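Local structure of biofilm-associated surface protein (Staphylococcus aureus, 7C7U) at residues A[446-452]-A[482-488]; A[438-444]-A[513-518]; A[56-62]-A[132-138]; A[89-94]-A[120-126]. The protein is a cell wall-anchored surface protein involved in biofilm formation, probably through amyloid-like self-assembly modulated by calcium. All blocks are in the same frame, centred on the assembly; numbering follows the deposited sequence.

Contact 1: residues A[446-452]-A[482-488]; sequences TVVSGSV and GTFSVSI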
loop_
_atom_site.group_PDB
_atom_site.type_symbol
_atom_site.label_atom_id
_atom_site.label_comp_id
_atom_site.label_asym_id
_atom_site.label_seq_id
_atom_site.Cartn_x
_atom_site.Cartn_y
_atom_site.Cartn_z
ATOM N N THR A 446 14.991 -42.577 5.273
ATOM C CA THR A 446 15.190 -42.161 3.894
ATOM C C THR A 446 14.402 -40.907 3.534
ATOM O O THR A 446 14.389 -40.525 2.361
ATOM C CB THR A 446 14.827 -43.303 2.937
ATOM O OG1 THR A 446 13.473 -43.700 3.166
ATOM C CG2 THR A 446 15.766 -44.519 3.154
ATOM N N VAL A 447 13.744 -40.261 4.504
ATOM C CA VAL A 447 12.971 -39.048 4.246
ATOM C C VAL A 447 13.175 -38.082 5.412
ATOM O O VAL A 447 13.121 -38.483 6.579
ATOM C CB VAL A 447 11.461 -39.321 4.036
ATOM C CG1 VAL A 447 10.706 -38.009 3.626
ATOM C CG2 VAL A 447 11.228 -40.409 2.993
ATOM N N VAL A 448 13.407 -36.810 5.092
ATOM C CA VAL A 448 13.367 -35.718 6.062
ATOM C C VAL A 448 11.999 -35.061 5.924
ATOM O O VAL A 448 11.697 -34.471 4.883
ATOM C CB VAL A 448 14.482 -34.693 5.823
ATOM C CG1 VAL A 448 14.352 -33.495 6.824
ATOM C CG2 VAL A 448 15.850 -35.329 5.898
ATOM N N SER A 449 11.165 -35.178 6.957
ATOM C CA SER A 449 9.819 -34.621 6.953
ATOM C C SER A 449 9.740 -33.405 7.865
ATOM O O SER A 449 10.338 -33.389 8.948
ATOM C CB SER A 449 8.793 -35.665 7.403
ATOM O OG SER A 449 8.871 -36.819 6.592
ATOM N N GLY A 450 8.979 -32.407 7.433
ATOM C CA GLY A 450 8.765 -31.224 8.245
ATOM C C GLY A 450 7.821 -30.258 7.555
ATOM O O GLY A 450 7.057 -30.640 6.666
ATOM N N SER A 451 7.893 -28.997 7.965
ATOM C CA SER A 451 6.996 -27.972 7.441
ATOM C C SER A 451 7.639 -26.603 7.630
ATOM O O SER A 451 8.632 -26.451 8.347
ATOM C CB SER A 451 5.638 -28.007 8.142
ATOM O OG SER A 451 5.799 -27.684 9.513
ATOM N N VAL A 452 7.052 -25.601 6.986
ATOM C CA VAL A 452 7.562 -24.242 7.110
ATOM C C VAL A 452 6.388 -23.293 6.894
ATOM O O VAL A 452 5.540 -23.557 6.027
ATOM C CB VAL A 452 8.728 -24.003 6.133
ATOM C CG1 VAL A 452 8.313 -24.321 4.703
ATOM C CG2 VAL A 452 9.279 -22.577 6.260
ATOM N N GLY A 482 2.856 -25.879 3.167
ATOM C CA GLY A 482 4.072 -25.753 3.933
ATOM C C GLY A 482 4.803 -27.055 4.219
ATOM O O GLY A 482 5.987 -27.013 4.561
ATOM N N THR A 483 4.142 -28.203 4.108
ATOM C CA THR A 483 4.818 -29.465 4.415
ATOM C C THR A 483 5.810 -29.849 3.317
ATOM O O THR A 483 5.690 -29.438 2.157
ATOM C CB THR A 483 3.811 -30.603 4.589
ATOM O OG1 THR A 483 3.098 -30.803 3.364
ATOM C CG2 THR A 483 2.837 -30.301 5.713
ATOM N N PHE A 484 6.797 -30.671 3.695
ATOM C CA PHE A 484 7.745 -31.196 2.725
ATOM C C PHE A 484 8.233 -32.580 3.151
ATOM O O PHE A 484 8.219 -32.942 4.331
ATOM C CB PHE A 484 8.938 -30.256 2.509
ATOM C CG PHE A 484 9.622 -29.830 3.777
ATOM C CD1 PHE A 484 10.579 -30.641 4.375
ATOM C CD2 PHE A 484 9.342 -28.598 4.351
ATOM C CE1 PHE A 484 11.216 -30.242 5.540
ATOM C CE2 PHE A 484 9.978 -28.198 5.505
ATOM C CZ PHE A 484 10.917 -29.016 6.100
ATOM N N SER A 485 8.679 -33.337 2.154
ATOM C CA SER A 485 9.199 -34.698 2.315
ATOM C C SER A 485 10.360 -34.818 1.337
ATOM O O SER A 485 10.141 -34.944 0.127
ATOM C CB SER A 485 8.125 -35.739 2.042
ATOM O OG SER A 485 6.950 -35.435 2.774
ATOM N N VAL A 486 11.580 -34.699 1.853
ATOM C CA VAL A 486 12.792 -34.724 1.040
ATOM C C VAL A 486 13.378 -36.127 1.098
ATOM O O VAL A 486 13.740 -36.605 2.183
ATOM C CB VAL A 486 13.823 -33.697 1.535
ATOM C CG1 VAL A 486 15.059 -33.745 0.663
ATOM C CG2 VAL A 486 13.209 -32.262 1.591
ATOM N N SER A 487 13.520 -36.768 -0.062
ATOM C CA SER A 487 14.173 -38.072 -0.141
ATOM C C SER A 487 15.683 -37.912 0.019
ATOM O O SER A 487 16.288 -37.021 -0.593
ATOM C CB SER A 487 13.857 -38.758 -1.473
ATOM O OG SER A 487 12.528 -39.246 -1.492
ATOM N N ILE A 488 16.280 -38.749 0.865
ATOM C CA ILE A 488 17.725 -38.748 1.104
ATOM C C ILE A 488 18.212 -40.191 1.184
ATOM O O ILE A 488 17.429 -41.111 1.455
ATOM C CB ILE A 488 18.098 -38.008 2.405
ATOM C CG1 ILE A 488 17.540 -38.766 3.612
ATOM C CG2 ILE A 488 17.658 -36.520 2.367
ATOM C CD1 ILE A 488 18.075 -38.286 4.941
HETATM O O HOH W 1 12.913 -41.804 -0.100
HETATM O O HOH W 2 7.152 -37.213 4.607
#
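Phe484 lays its ring beneath Gly450 because CG sits between its own backbone N and carbonyl carbon, chi1 52°, and chi2 of 83° turns the ring face toward the neighbouring strand. Gly450 CA lies 4.1 Å from the centroid of the Phe484 ring, over its face, a CH-pi contact. With no side chain on Gly450, the ring can lie close against this backbone. The side chains of Val448 and Ile488 cross at about a right angle, and Val448 CG2 comes 3.8 Å from Ile488 CD1.

The backbones are antiparallel. Val448 and Val486 form a hydrogen-bonded pair: Val448 N gives to Val486 O at 2.9 Å, and Val486 N gives to Val448 O at 3.0 Å. Gly450 and Phe484 pair in the same way. Beyond them the bond from Val452 N to Gly482 O is weak.

The other face carries Val447, Ser449, Ser485 and Ser487. One water links Ser449 OG and Ser485 OG across the strands, at 2.7 and 2.6 Å. Ser449 OG also bonds to Thr566. On the apolar face, Val448 and Val486 pack on Val465 of strand 462-466. This is an antiparallel pair at the margin of a mixed seven-stranded sheet. Strand 483-487 is outermost, and one face of the pair packs on strand 462-466, consistent with a beta-sandwich domain.

Contact 2: residues A[438-444]-A[513-518]; sequences AADITTE and FEIVDN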
loop_
_atom_site.group_PDB
_atom_site.type_symbol
_atom_site.label_atom_id
_atom_site.label_comp_id
_atom_site.label_asym_id
_atom_site.label_seq_id
_atom_site.Cartn_x
_atom_site.Cartn_y
_atom_site.Cartn_z
ATOM N N ALA A 438 12.081 -29.394 11.072
ATOM C CA ALA A 438 12.210 -30.777 10.629
ATOM C C ALA A 438 12.549 -31.629 11.840
ATOM O O ALA A 438 13.447 -31.275 12.606
ATOM C CB ALA A 438 13.291 -30.907 9.547
ATOM N N ALA A 439 11.817 -32.724 12.023
ATOM C CA ALA A 439 12.120 -33.672 13.087
ATOM C C ALA A 439 13.455 -34.355 12.829
ATOM O O ALA A 439 13.837 -34.594 11.679
ATOM C CB ALA A 439 11.025 -34.734 13.190
ATOM N N ASP A 440 14.178 -34.653 13.916
ATOM C CA ASP A 440 15.379 -35.474 13.817
ATOM C C ASP A 440 15.032 -36.838 13.213
ATOM O O ASP A 440 13.923 -37.356 13.393
ATOM C CB ASP A 440 16.036 -35.664 15.194
ATOM C CG ASP A 440 16.538 -34.358 15.809
ATOM O OD1 ASP A 440 16.707 -33.350 15.083
ATOM O OD2 ASP A 440 16.816 -34.362 17.030
ATOM N N ILE A 441 15.985 -37.419 12.476
ATOM C CA ILE A 441 15.826 -38.756 11.894
ATOM C C ILE A 441 17.051 -39.609 12.244
ATOM O O ILE A 441 17.992 -39.137 12.874
ATOM C CB ILE A 441 15.602 -38.705 10.368
ATOM C CG1 ILE A 441 16.801 -38.066 9.671
ATOM C CG2 ILE A 441 14.299 -37.969 10.017
ATOM C CD1 ILE A 441 16.797 -38.337 8.186
ATOM N N THR A 442 17.025 -40.889 11.852
ATOM C CA THR A 442 18.178 -41.764 12.071
ATOM C C THR A 442 18.894 -42.047 10.752
ATOM O O THR A 442 18.403 -41.735 9.660
ATOM C CB THR A 442 17.805 -43.108 12.731
ATOM O OG1 THR A 442 17.311 -44.027 11.745
ATOM C CG2 THR A 442 16.775 -42.942 13.835
ATOM N N THR A 443 20.077 -42.657 10.878
ATOM C CA THR A 443 20.866 -43.090 9.731
ATOM C C THR A 443 20.153 -44.138 8.881
ATOM O O THR A 443 20.589 -44.374 7.754
ATOM C CB THR A 443 22.219 -43.664 10.185
ATOM O OG1 THR A 443 21.991 -44.861 10.937
ATOM C CG2 THR A 443 23.035 -42.665 11.042
ATOM N N GLU A 444 19.069 -44.756 9.369
ATOM C CA GLU A 444 18.303 -45.710 8.566
ATOM C C GLU A 444 17.114 -45.078 7.843
ATOM O O GLU A 444 16.513 -45.729 6.980
ATOM C CB GLU A 444 17.803 -46.863 9.435
ATOM C CG GLU A 444 18.879 -47.931 9.629
ATOM C CD GLU A 444 18.454 -49.043 10.565
ATOM O OE1 GLU A 444 17.541 -48.804 11.388
ATOM O OE2 GLU A 444 19.041 -50.153 10.474
ATOM N N PHE A 513 18.731 -29.798 11.880
ATOM C CA PHE A 513 18.183 -30.984 12.511
ATOM C C PHE A 513 19.293 -32.018 12.584
ATOM O O PHE A 513 20.367 -31.846 12.000
ATOM C CB PHE A 513 16.957 -31.532 11.758
ATOM C CG PHE A 513 17.267 -32.094 10.391
ATOM C CD1 PHE A 513 17.354 -31.262 9.280
ATOM C CD2 PHE A 513 17.463 -33.459 10.216
ATOM C CE1 PHE A 513 17.629 -31.785 8.014
ATOM C CE2 PHE A 513 17.732 -33.982 8.972
ATOM C CZ PHE A 513 17.824 -33.149 7.865
ATOM N N GLU A 514 19.034 -33.100 13.309
ATOM C CA GLU A 514 20.032 -34.137 13.521
ATOM C C GLU A 514 19.660 -35.437 12.813
ATOM O O GLU A 514 18.499 -35.862 12.823
ATOM C CB GLU A 514 20.222 -34.398 15.018
ATOM C CG GLU A 514 20.680 -33.156 15.776
ATOM C CD GLU A 514 22.123 -32.788 15.459
ATOM O OE1 GLU A 514 22.971 -33.710 15.343
ATOM O OE2 GLU A 514 22.407 -31.581 15.321
ATOM N N ILE A 515 20.657 -36.049 12.180
ATOM C CA ILE A 515 20.606 -37.452 11.797
ATOM C C ILE A 515 21.427 -38.197 12.844
ATOM O O ILE A 515 22.624 -37.928 13.013
ATOM C CB ILE A 515 21.115 -37.667 10.364
ATOM C CG1 ILE A 515 20.262 -36.822 9.406
ATOM C CG2 ILE A 515 21.048 -39.155 9.942
ATOM C CD1 ILE A 515 20.356 -37.230 7.941
ATOM N N VAL A 516 20.770 -39.070 13.597
ATOM C CA VAL A 516 21.365 -39.674 14.777
ATOM C C VAL A 516 21.642 -41.149 14.498
ATOM O O VAL A 516 21.144 -41.729 13.533
ATOM C CB VAL A 516 20.466 -39.500 16.019
ATOM C CG1 VAL A 516 20.147 -38.003 16.242
ATOM C CG2 VAL A 516 19.181 -40.314 15.877
ATOM N N ASP A 517 22.453 -41.750 15.366
ATOM C CA ASP A 517 22.695 -43.189 15.360
ATOM C C ASP A 517 21.374 -43.954 15.305
ATOM O O ASP A 517 20.417 -43.607 16.003
ATOM C CB ASP A 517 23.482 -43.539 16.635
ATOM C CG ASP A 517 24.046 -44.946 16.628
ATOM O OD1 ASP A 517 23.271 -45.905 16.440
ATOM O OD2 ASP A 517 25.271 -45.076 16.845
ATOM N N ASN A 518 21.317 -45.013 14.479
ATOM C CA ASN A 518 20.032 -45.694 14.289
ATOM C C ASN A 518 19.604 -46.551 15.490
ATOM O O ASN A 518 18.507 -47.124 15.458
ATOM C CB ASN A 518 20.036 -46.542 13.003
ATOM C CG ASN A 518 21.003 -47.736 13.056
ATOM O OD1 ASN A 518 21.252 -48.317 14.113
ATOM N ND2 ASN A 518 21.540 -48.108 11.891
HETATM O O HOH W 3 23.664 -45.681 12.933
HETATM O O HOH W 4 19.518 -51.169 13.323
#
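The Phe513 ring meets Ile441 at its edge, where Ile441 CG1 lies near the ring plane, 4.2 Å from Phe513 CE2. Ala438 CB approaches the same ring obliquely. Two carboxylates stand nearby, those of Asp440 and Glu514, with planes 89° apart. The two side chains run side by side. Asp440 OD1 accepts from Glu514 N at 2.9 Å, and the donor comes from above the carboxylate plane. Glu514 turns its own carboxylate to Thr495. At the far end the Glu444 carboxylate and the Asn518 amide are inclined by 35°, and Glu444 CD lies 3.5 Å from Asn518 ND2.

Ile441 and Ile515 point the same way and pack alongside each other, with 3.7 Å between Ile441 CG1 and Ile515 CG1. Val448 of the next strand also touches Ile441 and Phe513.

The backbones run parallel. Ile441 N gives to Glu514 O, Val516 N to Ile441 O at 2.9 Å, and Thr443 N to Val516 O at 3.0 Å. The Asp440 side chain thus adds a further bond where the strand pairing begins. Thr442 OG1 takes up Glu444 N at 3.0 Å, an ST turn that bends the chain after the strand. A water joins Thr443 OG1 to Asn518 N. The strands that come first and last along the chain in this sheet, 437-442 and 509-516, lie side by side in its interior. Such a short parallel pairing with antiparallel neighbours is a feature of many immunoglobulin-like beta-sandwich domains.

Contact 3: residues A[56-62]-A[132-138]; sequences DLHSYMS and LSQYTAK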
loop_
_atom_site.group_PDB
_atom_site.type_symbol
_atom_site.label_atom_id
_atom_site.label_comp_id
_atom_site.label_asym_id
_atom_site.label_seq_id
_atom_site.Cartn_x
_atom_site.Cartn_y
_atom_site.Cartn_z
ATOM N N ASP A 56 -17.275 22.566 -5.384
ATOM C CA ASP A 56 -17.888 21.851 -6.490
ATOM C C ASP A 56 -17.119 20.559 -6.696
ATOM O O ASP A 56 -15.963 20.437 -6.296
ATOM C CB ASP A 56 -17.877 22.677 -7.786
ATOM C CG ASP A 56 -18.656 23.978 -7.651
ATOM O OD1 ASP A 56 -19.770 23.961 -7.091
ATOM O OD2 ASP A 56 -18.136 25.020 -8.074
ATOM N N LEU A 57 -17.770 19.587 -7.315
ATOM C CA LEU A 57 -17.120 18.332 -7.658
ATOM C C LEU A 57 -17.369 18.082 -9.139
ATOM O O LEU A 57 -18.524 18.017 -9.565
ATOM C CB LEU A 57 -17.665 17.205 -6.785
ATOM C CG LEU A 57 -16.917 15.872 -6.751
ATOM C CD1 LEU A 57 -15.425 16.023 -6.410
ATOM C CD2 LEU A 57 -17.612 14.979 -5.745
ATOM N N HIS A 58 -16.299 17.981 -9.926
ATOM C CA HIS A 58 -16.411 17.796 -11.367
ATOM C C HIS A 58 -15.969 16.394 -11.757
ATOM O O HIS A 58 -15.022 15.844 -11.178
ATOM C CB HIS A 58 -15.561 18.808 -12.143
ATOM C CG HIS A 58 -15.694 20.225 -11.680
ATOM N ND1 HIS A 58 -16.680 21.076 -12.136
ATOM C CD2 HIS A 58 -14.928 20.958 -10.835
ATOM C CE1 HIS A 58 -16.535 22.261 -11.571
ATOM N NE2 HIS A 58 -15.476 22.217 -10.779
ATOM N N SER A 59 -16.623 15.819 -12.762
ATOM C CA SER A 59 -16.119 14.554 -13.279
ATOM C C SER A 59 -16.587 14.341 -14.713
ATOM O O SER A 59 -17.487 15.021 -15.213
ATOM C CB SER A 59 -16.551 13.378 -12.396
ATOM O OG SER A 59 -15.991 12.167 -12.880
ATOM N N TYR A 60 -15.946 13.376 -15.364
ATOM C CA TYR A 60 -16.330 12.887 -16.681
ATOM C C TYR A 60 -16.801 11.451 -16.516
ATOM O O TYR A 60 -16.166 10.669 -15.796
ATOM C CB TYR A 60 -15.159 12.953 -17.671
ATOM C CG TYR A 60 -15.058 14.256 -18.434
ATOM C CD1 TYR A 60 -14.504 15.386 -17.843
ATOM C CD2 TYR A 60 -15.523 14.359 -19.745
ATOM C CE1 TYR A 60 -14.412 16.593 -18.532
ATOM C CE2 TYR A 60 -15.433 15.562 -20.453
ATOM C CZ TYR A 60 -14.881 16.681 -19.836
ATOM O OH TYR A 60 -14.794 17.886 -20.523
ATOM N N MET A 61 -17.935 11.116 -17.137
ATOM C CA MET A 61 -18.473 9.761 -17.074
ATOM C C MET A 61 -18.994 9.345 -18.444
ATOM O O MET A 61 -19.546 10.161 -19.186
ATOM C CB MET A 61 -19.585 9.631 -16.022
ATOM C CG MET A 61 -20.778 10.533 -16.235
ATOM S SD MET A 61 -22.187 10.000 -15.232
ATOM C CE MET A 61 -22.196 8.237 -15.560
ATOM N N SER A 62 -18.825 8.069 -18.768
ATOM C CA SER A 62 -19.276 7.549 -20.053
ATOM C C SER A 62 -20.712 7.032 -19.997
ATOM O O SER A 62 -21.077 6.275 -19.101
ATOM C CB SER A 62 -18.339 6.433 -20.512
ATOM O OG SER A 62 -18.153 5.494 -19.469
ATOM N N LEU A 132 -17.630 10.137 -23.022
ATOM C CA LEU A 132 -17.378 10.983 -21.853
ATOM C C LEU A 132 -18.168 12.273 -21.898
ATOM O O LEU A 132 -17.982 13.085 -22.798
ATOM C CB LEU A 132 -15.888 11.318 -21.729
ATOM C CG LEU A 132 -14.885 10.217 -21.374
ATOM C CD1 LEU A 132 -15.401 9.355 -20.227
ATOM C CD2 LEU A 132 -14.523 9.369 -22.589
ATOM N N SER A 133 -19.058 12.463 -20.929
ATOM C CA SER A 133 -19.739 13.736 -20.745
ATOM C C SER A 133 -19.284 14.373 -19.438
ATOM O O SER A 133 -18.859 13.683 -18.507
ATOM C CB SER A 133 -21.262 13.566 -20.737
ATOM O OG SER A 133 -21.680 12.715 -21.786
ATOM N N GLN A 134 -19.380 15.698 -19.381
ATOM C CA GLN A 134 -18.869 16.471 -18.258
ATOM C C GLN A 134 -20.020 16.796 -17.317
ATOM O O GLN A 134 -21.066 17.280 -17.755
ATOM C CB GLN A 134 -18.194 17.758 -18.735
ATOM C CG GLN A 134 -17.242 18.406 -17.709
ATOM C CD GLN A 134 -17.927 18.973 -16.460
ATOM O OE1 GLN A 134 -17.565 18.635 -15.327
ATOM N NE2 GLN A 134 -18.915 19.839 -16.664
ATOM N N TYR A 135 -19.830 16.509 -16.032
ATOM C CA TYR A 135 -20.825 16.816 -15.019
ATOM C C TYR A 135 -20.177 17.536 -13.849
ATOM O O TYR A 135 -19.039 17.243 -13.474
ATOM C CB TYR A 135 -21.520 15.546 -14.528
ATOM C CG TYR A 135 -22.403 14.928 -15.576
ATOM C CD1 TYR A 135 -23.507 15.611 -16.069
ATOM C CD2 TYR A 135 -22.126 13.677 -16.085
ATOM C CE1 TYR A 135 -24.318 15.050 -17.040
ATOM C CE2 TYR A 135 -22.927 13.110 -17.055
ATOM C CZ TYR A 135 -24.020 13.794 -17.524
ATOM O OH TYR A 135 -24.817 13.221 -18.486
ATOM N N THR A 136 -20.914 18.479 -13.277
ATOM C CA THR A 136 -20.490 19.185 -12.079
ATOM C C THR A 136 -21.592 19.027 -11.053
ATOM O O THR A 136 -22.753 19.332 -11.342
ATOM C CB THR A 136 -20.234 20.674 -12.343
ATOM O OG1 THR A 136 -19.161 20.817 -13.280
ATOM C CG2 THR A 136 -19.861 21.385 -11.045
ATOM N N ALA A 137 -21.242 18.514 -9.879
ATOM C CA ALA A 137 -22.104 18.602 -8.711
ATOM C C ALA A 137 -21.809 19.924 -8.018
ATOM O O ALA A 137 -20.662 20.198 -7.650
ATOM C CB ALA A 137 -21.873 17.419 -7.768
ATOM N N LYS A 138 -22.824 20.762 -7.873
ATOM C CA LYS A 138 -22.609 22.104 -7.363
ATOM C C LYS A 138 -23.142 22.241 -5.947
ATOM O O LYS A 138 -23.812 21.355 -5.413
ATOM C CB LYS A 138 -23.268 23.158 -8.268
ATOM C CG LYS A 138 -22.866 23.088 -9.717
ATOM C CD LYS A 138 -23.534 24.214 -10.503
ATOM C CE LYS A 138 -22.973 24.306 -11.912
ATOM N NZ LYS A 138 -23.886 25.079 -12.794
#
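An antiparallel strand pair in the N-terminal sheet joins His58 to Thr136 and Tyr60 to Gln134 on one face, and Met61 to Tyr135 on the other. His58 and Thr136 lie side by side. His58 ND1 and Thr136 OG1 are hydrogen-bonded at 2.7 Å; either could be the donor. Thr136 OG1 lies in the plane of the imidazole at its edge. The Thr136 hydroxyl is anti to its carbonyl carbon, chi1 -63°, which sets it beside the ring. Asp38 holds His58 NE2, so both ring nitrogens have partners and the ring is fixed in rotation.

The Tyr60 ring receives Gln134 over one face. Gln134 CB stands 4.0 Å from the Tyr60 ring centroid, a CH-pi contact. Leu132 comes to the edge of the same ring, with its CB 3.6 Å from Tyr60 CD2.

On the other face of the sheet Met61 reaches the edge of the Tyr135 ring, where Met61 CG is 3.4 Å from Tyr135 CD2. The sulfur lies oblique to that ring, 4.7 Å from Met61 SD to the Tyr135 centroid, a Met-aromatic contact. Further along, Leu57 and Ala137 pack through their CB atoms.

Main-chain bonds tie Leu57 to Ala137, Ser59 to Tyr135 and Met61 to Ser133, two for each pair. The bond from Ala137 N to Leu57 O is 2.8 Å long.

Strand 52-61 pairs on its other side with strand 36-39, and strand 133-144 with strand 84-90. The His58 and Gln134 face rests against Lys211 of strand 210-220 and Met236 of strand 228-237, while Tyr135 packs on the loop residues Ser92 and Phe126.

Contact 4: residues A[89-94]-A[120-126]; sequences ANPSGS and RANDGLF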
loop_
_atom_site.group_PDB
_atom_site.type_symbol
_atom_site.label_atom_id
_atom_site.label_comp_id
_atom_site.label_asym_id
_atom_site.label_seq_id
_atom_site.Cartn_x
_atom_site.Cartn_y
_atom_site.Cartn_z
ATOM N N ALA A 89 -23.935 17.808 -1.377
ATOM C CA ALA A 89 -23.806 18.516 -2.640
ATOM C C ALA A 89 -25.026 18.202 -3.491
ATOM O O ALA A 89 -25.693 17.183 -3.295
ATOM C CB ALA A 89 -22.520 18.117 -3.377
ATOM N N ASN A 90 -25.290 19.078 -4.456
ATOM C CA ASN A 90 -26.356 18.860 -5.429
ATOM C C ASN A 90 -25.859 17.960 -6.545
ATOM O O ASN A 90 -24.799 18.226 -7.114
ATOM C CB ASN A 90 -26.807 20.181 -6.042
ATOM C CG ASN A 90 -27.488 21.079 -5.050
ATOM O OD1 ASN A 90 -27.820 20.657 -3.948
ATOM N ND2 ASN A 90 -27.722 22.322 -5.442
ATOM N N PRO A 91 -26.600 16.920 -6.916
ATOM C CA PRO A 91 -26.219 16.150 -8.101
ATOM C C PRO A 91 -26.251 17.045 -9.332
ATOM O O PRO A 91 -26.875 18.109 -9.342
ATOM C CB PRO A 91 -27.278 15.041 -8.175
ATOM C CG PRO A 91 -27.877 14.995 -6.798
ATOM C CD PRO A 91 -27.832 16.410 -6.297
ATOM N N SER A 92 -25.506 16.635 -10.351
ATOM C CA SER A 92 -25.416 17.426 -11.569
ATOM C C SER A 92 -26.797 17.580 -12.179
ATOM O O SER A 92 -27.520 16.599 -12.338
ATOM C CB SER A 92 -24.471 16.768 -12.570
ATOM O OG SER A 92 -24.828 15.412 -12.799
ATOM N N GLY A 93 -27.175 18.823 -12.470
ATOM C CA GLY A 93 -28.471 19.109 -13.056
ATOM C C GLY A 93 -29.631 19.094 -12.089
ATOM O O GLY A 93 -30.787 19.041 -12.527
ATOM N N SER A 94 -29.363 19.161 -10.785
ATOM C CA SER A 94 -30.407 19.188 -9.773
ATOM C C SER A 94 -30.091 20.256 -8.741
ATOM O O SER A 94 -28.955 20.725 -8.624
ATOM C CB SER A 94 -30.565 17.829 -9.075
ATOM O OG SER A 94 -31.409 17.930 -7.933
ATOM N N ARG A 120 -26.138 9.524 -10.352
ATOM C CA ARG A 120 -27.248 10.335 -9.852
ATOM C C ARG A 120 -28.559 9.556 -9.819
ATOM O O ARG A 120 -29.362 9.718 -8.892
ATOM C CB ARG A 120 -27.409 11.587 -10.715
ATOM C CG ARG A 120 -28.659 12.380 -10.401
ATOM C CD ARG A 120 -28.840 13.570 -11.310
ATOM N NE ARG A 120 -30.048 14.315 -10.967
ATOM C CZ ARG A 120 -30.690 15.140 -11.794
ATOM N NH1 ARG A 120 -31.782 15.771 -11.384
ATOM N NH2 ARG A 120 -30.243 15.342 -13.028
ATOM N N ALA A 121 -28.801 8.714 -10.828
ATOM C CA ALA A 121 -30.041 7.943 -10.873
ATOM C C ALA A 121 -30.139 6.950 -9.719
ATOM O O ALA A 121 -31.246 6.573 -9.320
ATOM C CB ALA A 121 -30.158 7.212 -12.213
ATOM N N ASN A 122 -28.998 6.508 -9.186
ATOM C CA ASN A 122 -28.910 5.694 -7.970
ATOM C C ASN A 122 -28.680 6.543 -6.724
ATOM O O ASN A 122 -27.888 6.160 -5.857
ATOM C CB ASN A 122 -27.795 4.665 -8.124
ATOM C CG ASN A 122 -28.107 3.609 -9.164
ATOM O OD1 ASN A 122 -28.491 2.488 -8.824
ATOM N ND2 ASN A 122 -27.979 3.966 -10.438
ATOM N N ASP A 123 -29.348 7.696 -6.617
ATOM C CA ASP A 123 -29.185 8.611 -5.485
ATOM C C ASP A 123 -27.726 9.054 -5.338
ATOM O O ASP A 123 -27.198 9.203 -4.231
ATOM C CB ASP A 123 -29.702 7.982 -4.189
ATOM C CG ASP A 123 -29.791 8.980 -3.056
ATOM O OD1 ASP A 123 -30.359 10.071 -3.263
ATOM O OD2 ASP A 123 -29.275 8.671 -1.960
ATOM N N GLY A 124 -27.068 9.282 -6.466
ATOM C CA GLY A 124 -25.694 9.728 -6.445
ATOM C C GLY A 124 -25.495 11.136 -6.951
ATOM O O GLY A 124 -26.385 11.984 -6.833
ATOM N N LEU A 125 -24.330 11.406 -7.537
ATOM C CA LEU A 125 -23.994 12.782 -7.870
ATOM C C LEU A 125 -23.917 13.082 -9.363
ATOM O O LEU A 125 -24.111 14.239 -9.745
ATOM C CB LEU A 125 -22.661 13.180 -7.212
ATOM C CG LEU A 125 -22.710 13.478 -5.706
ATOM C CD1 LEU A 125 -21.360 13.996 -5.204
ATOM C CD2 LEU A 125 -23.811 14.465 -5.372
ATOM N N PHE A 126 -23.649 12.099 -10.217
ATOM C CA PHE A 126 -23.343 12.398 -11.607
ATOM C C PHE A 126 -24.286 11.671 -12.560
ATOM O O PHE A 126 -24.633 10.505 -12.347
ATOM C CB PHE A 126 -21.891 12.055 -11.921
ATOM C CG PHE A 126 -20.895 12.856 -11.130
ATOM C CD1 PHE A 126 -20.859 14.238 -11.232
ATOM C CD2 PHE A 126 -20.000 12.235 -10.292
ATOM C CE1 PHE A 126 -19.948 14.985 -10.506
ATOM C CE2 PHE A 126 -19.085 12.979 -9.568
ATOM C CZ PHE A 126 -19.062 14.355 -9.672
#
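One firm hydrogen bond crosses between Ser92 and Leu125: Ser92 N gives to Leu125 O at 2.8 Å, and the N-H...O angle is 167°. Ser92 OG accepts from Gly127 N; its own approach to Leu125 O is long and weak. Within segment 89-94, Ser94 N gives to Pro91 O at 3.1 Å and closes a type II turn with Gly93 at its third position, where phi is positive. Within segment 120-126, Arg120 N gives to Phe126 O at 2.7 Å.

Apolar contacts gather round Leu125. Leu125 CD2 reaches Pro91 CG at 4.3 Å and Ala89 CB at 4.4 Å. Leu57 and Phe100 pack on Leu125 from neighbouring strands.

Apart from these, the proline ring packs closely on a carbonyl oxygen, with Pro91 CG 3.4 Å from Gly124 O.

Arg120 makes the polar packing. Its chain is extended from CG to NE, with CG anti to the backbone N at chi1 171°, and this carries the guanidinium across the turn. Its CG touches Pro91 CB at 3.7 Å on the way. The turn backbone, at Ser92 O and Ser94 N, lies over one face of the guanidinium, toward its rim. Ser92 O is 3.1 Å from Arg120 NH2, but the angle is too poor for a hydrogen bond.

The Ser92 carbonyl probably offers the cation some electrostatic stabilisation, while the directional hold between the segments comes mainly from Leu125 O.

Contacts 4 and 3 come early in the chain, and contacts 2 and 1 follow much later. Contact 4 falls within the chain span bounded by contact 3. Their centres are 10 Å apart, and strands 84-90 and 133-144 are neighbours in one sheet. Contact 1 likewise falls within the span of contact 2. Their centres are 12 Å apart, and strands 437-442 and 447-451 adjoin in another sheet. The two pairs lie on opposite sides of the chain's centre, with contacts 1 and 3 about 60 Å apart between centres. The chain is thus elongated and multidomain. Most ligands of four calcium sites, from Asp389 to Val433, fall between the pairs along the chain, while Glu509 lies just before segment 513-518.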